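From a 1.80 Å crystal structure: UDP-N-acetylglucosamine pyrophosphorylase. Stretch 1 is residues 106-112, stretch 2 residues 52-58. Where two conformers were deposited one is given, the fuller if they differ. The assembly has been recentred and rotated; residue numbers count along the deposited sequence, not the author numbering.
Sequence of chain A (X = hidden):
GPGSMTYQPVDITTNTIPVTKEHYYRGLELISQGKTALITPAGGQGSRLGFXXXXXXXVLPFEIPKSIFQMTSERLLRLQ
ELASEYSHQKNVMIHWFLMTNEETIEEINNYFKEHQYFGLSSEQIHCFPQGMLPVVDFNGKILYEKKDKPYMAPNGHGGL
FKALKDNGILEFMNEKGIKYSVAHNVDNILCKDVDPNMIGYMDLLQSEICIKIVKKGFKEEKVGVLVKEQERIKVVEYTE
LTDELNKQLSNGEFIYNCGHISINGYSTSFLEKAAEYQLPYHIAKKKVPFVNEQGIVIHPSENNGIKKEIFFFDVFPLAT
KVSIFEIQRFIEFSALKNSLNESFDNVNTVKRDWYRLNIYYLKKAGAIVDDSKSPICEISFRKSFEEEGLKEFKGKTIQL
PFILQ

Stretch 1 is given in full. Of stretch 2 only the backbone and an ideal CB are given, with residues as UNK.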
# COMPACT_ATOMS: atom_id res chain seq x y z
N GLU A 106 -1.63 9.67 -19.30
CA GLU A 106 -2.11 9.11 -20.57
C GLU A 106 -1.69 7.63 -20.75
O GLU A 106 -2.50 6.79 -21.18
CB GLU A 106 -1.69 9.98 -21.77
CG GLU A 106 -2.16 9.44 -23.13
CD GLU A 106 -1.67 10.26 -24.34
OE1 GLU A 106 -1.27 11.43 -24.17
OE2 GLU A 106 -1.70 9.73 -25.47
N GLU A 107 -0.43 7.32 -20.42
CA GLU A 107 0.10 5.94 -20.53
C GLU A 107 -0.67 4.93 -19.63
O GLU A 107 -0.98 3.81 -20.05
CB GLU A 107 1.63 5.93 -20.27
CG GLU A 107 2.25 4.52 -20.17
CD GLU A 107 3.78 4.51 -19.97
OE1 GLU A 107 4.36 5.51 -19.49
OE2 GLU A 107 4.39 3.46 -20.29
N ILE A 108 -0.99 5.35 -18.40
CA ILE A 108 -1.75 4.48 -17.48
C ILE A 108 -3.20 4.25 -17.94
O ILE A 108 -3.69 3.12 -17.92
CB ILE A 108 -1.66 4.98 -16.01
CG1 ILE A 108 -0.21 4.93 -15.53
CG2 ILE A 108 -2.54 4.11 -15.08
CD1 ILE A 108 0.10 5.85 -14.39
N ASN A 109 -3.88 5.32 -18.37
CA ASN A 109 -5.23 5.20 -18.92
C ASN A 109 -5.30 4.24 -20.12
O ASN A 109 -6.21 3.40 -20.21
CB ASN A 109 -5.79 6.60 -19.31
CG ASN A 109 -6.46 7.33 -18.14
OD1 ASN A 109 -6.99 6.72 -17.21
ND2 ASN A 109 -6.49 8.66 -18.22
N ASN A 110 -4.32 4.36 -21.03
CA ASN A 110 -4.24 3.47 -22.19
C ASN A 110 -3.99 2.01 -21.80
O ASN A 110 -4.55 1.10 -22.43
CB ASN A 110 -3.15 3.94 -23.17
CG ASN A 110 -3.58 5.14 -24.00
OD1 ASN A 110 -4.77 5.39 -24.20
ND2 ASN A 110 -2.61 5.89 -24.49
N TYR A 111 -3.17 1.79 -20.76
CA TYR A 111 -2.86 0.43 -20.28
C TYR A 111 -4.13 -0.29 -19.82
O TYR A 111 -4.38 -1.43 -20.24
CB TYR A 111 -1.77 0.46 -19.17
CG TYR A 111 -1.42 -0.91 -18.62
CD1 TYR A 111 -1.99 -1.37 -17.42
CD2 TYR A 111 -0.53 -1.76 -19.29
CE1 TYR A 111 -1.68 -2.64 -16.90
CE2 TYR A 111 -0.23 -3.05 -18.79
CZ TYR A 111 -0.80 -3.46 -17.59
OH TYR A 111 -0.52 -4.71 -17.08
N PHE A 112 -4.96 0.37 -19.01
CA PHE A 112 -6.23 -0.23 -18.56
C PHE A 112 -7.25 -0.47 -19.72
O PHE A 112 -7.86 -1.55 -19.81
CB PHE A 112 -6.86 0.58 -17.40
CG PHE A 112 -6.28 0.27 -16.03
CD1 PHE A 112 -6.76 -0.82 -15.28
CD2 PHE A 112 -5.25 1.04 -15.49
CE1 PHE A 112 -6.22 -1.11 -13.98
CE2 PHE A 112 -4.69 0.74 -14.21
CZ PHE A 112 -5.19 -0.35 -13.46
N UNK A 52 11.41 0.62 -17.41
CA UNK A 52 11.28 2.07 -17.57
C UNK A 52 9.83 2.51 -17.83
O UNK A 52 9.52 3.15 -18.85
CB UNK A 52 12.17 2.54 -18.72
N UNK A 53 8.95 2.16 -16.89
CA UNK A 53 7.49 2.37 -16.96
C UNK A 53 6.96 2.41 -15.52
O UNK A 53 7.66 1.96 -14.60
CB UNK A 53 6.80 1.27 -17.77
N UNK A 54 5.72 2.93 -15.30
CA UNK A 54 5.16 2.94 -13.93
C UNK A 54 5.13 1.54 -13.30
O UNK A 54 4.81 0.57 -13.97
CB UNK A 54 3.74 3.52 -13.95
N UNK A 55 5.46 1.46 -12.01
CA UNK A 55 5.65 0.18 -11.31
C UNK A 55 4.45 -0.78 -11.39
O UNK A 55 4.63 -2.00 -11.45
CB UNK A 55 5.96 0.46 -9.84
N UNK A 56 3.22 -0.25 -11.40
CA UNK A 56 2.02 -1.11 -11.49
C UNK A 56 1.95 -1.99 -12.74
O UNK A 56 1.26 -3.02 -12.76
CB UNK A 56 0.77 -0.23 -11.44
N UNK A 57 2.67 -1.58 -13.79
CA UNK A 57 2.68 -2.31 -15.08
C UNK A 57 3.66 -3.50 -15.12
O UNK A 57 3.67 -4.28 -16.11
CB UNK A 57 3.04 -1.34 -16.21
N UNK A 58 4.48 -3.64 -14.07
CA UNK A 58 5.52 -4.71 -13.98
C UNK A 58 4.92 -6.10 -13.90
O UNK A 58 4.06 -6.35 -13.07
CB UNK A 58 6.41 -4.49 -12.76

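Stretch 1 is helical throughout, and it turns Glu-107, Ile-108 and Tyr-111 toward stretch 2, an earlier segment of the same chain: a carboxylate, an aliphatic branch and an aromatic ring, in that order along the surface. Each position of stretch 2 can be read against this offer.

Position 52 has nothing of the helix within 5.5 Å of its ideal CB, so stretch 1 sets little demand and many residues, polar ones included, would do. It is Glu-52. Its side chain takes no part here, but its backbone O accepts a weak hydrogen bond (3.3 Å) from a water that also donates to Glu-107 OE1, the water O lying 2.7 Å from OE1.

At position 53 the backbone is extended (phi/psi -156/163) and CA-to-CB runs sideways, yet the ideal CB lies 4.1 Å from Glu-107 OE2. A hydrogen-bond donor suits, such as histidine, asparagine, serine, threonine or lysine. The residue is His-53. With chi1 in the m well, its ring meets the carboxylate edge-on, and ND1 donates to Glu-107 OE2 at 2.9 Å with an angle of 153°. The in-plane approach is what a ring N-H requires.

Position 54 points toward the helix, its ideal CB 4.3 Å from Ile-108 CD1. Phi of -56 and psi of 140 allow proline, while a small or medium aliphatic residue would also match the apolar neighbour. Pro-54 fills it compactly: its CG packs 4.0 Å from Ile-108 CG1, and its CD lies 3.8 Å from Glu-107 OE1. Its O accepts from the N of position 57, at 3.0 Å, across the short 3-10 segment 55-57.

Position 55 is out of reach of the helix, so stretch 1 does not restrict a long polar chain. It is Lys-55, whose chain bends at chi2 (p) and chi4 (m), and its NZ is hydrogen-bonded elsewhere in the structure.

Position 56 directs its ideal CB toward stretch 1, but with nothing within 5.5 Å. Its angles, -59/-23, are open to most residues, so the visible atoms do not single out the deposited Gly-56.

Position 57 points toward the helix with its ideal CB 4.5 Å from Tyr-111 CE2. A flexible apolar chain, methionine or leucine, could lie over that ring. Met-57 places CG 3.8 Å from the ring centroid of Tyr-111, 8° off the normal, a CH-pi contact; SD sits obliquely at 4.6 Å from the same centroid. With chi3 near 66°, CE reaches 3.6 Å from Tyr-111 CD2.

Position 58 turns CA-to-CB away, with nothing of stretch 1 within 5.5 Å of its ideal CB, so polar, aliphatic and aromatic residues are all compatible with what is visible; it is Phe-58, which makes no contact with the helix.

Stretch 2 52-58: EHPKGMF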
# COMPACT_ATOMS: atom_id res chain seq x y z
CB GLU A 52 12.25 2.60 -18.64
CG GLU A 52 13.75 2.35 -18.36
CD GLU A 52 14.26 2.93 -17.03
OE1 GLU A 52 13.68 3.92 -16.51
OE2 GLU A 52 15.26 2.40 -16.49
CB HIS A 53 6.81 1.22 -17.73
CG HIS A 53 7.28 1.05 -19.15
ND1 HIS A 53 6.84 1.87 -20.18
CD2 HIS A 53 8.14 0.17 -19.71
CE1 HIS A 53 7.42 1.49 -21.31
NE2 HIS A 53 8.21 0.46 -21.06
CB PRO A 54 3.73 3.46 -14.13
CG PRO A 54 3.76 4.19 -15.42
CD PRO A 54 4.78 3.51 -16.28
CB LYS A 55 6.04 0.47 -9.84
CG LYS A 55 6.23 -0.76 -8.93
CD LYS A 55 7.58 -1.42 -9.15
CE LYS A 55 8.07 -2.14 -7.89
NZ LYS A 55 8.67 -1.22 -6.87
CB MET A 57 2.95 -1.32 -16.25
CG MET A 57 1.77 -0.34 -16.51
SD MET A 57 2.13 1.09 -17.59
CE MET A 57 2.43 0.28 -19.15
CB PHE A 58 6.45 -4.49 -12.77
CG PHE A 58 7.59 -5.51 -12.69
CD1 PHE A 58 7.47 -6.66 -11.90
CD2 PHE A 58 8.76 -5.33 -13.43
CE1 PHE A 58 8.51 -7.61 -11.82
CE2 PHE A 58 9.82 -6.29 -13.38
CZ PHE A 58 9.68 -7.42 -12.55
O HOH W 1 7.05 5.39 -19.09
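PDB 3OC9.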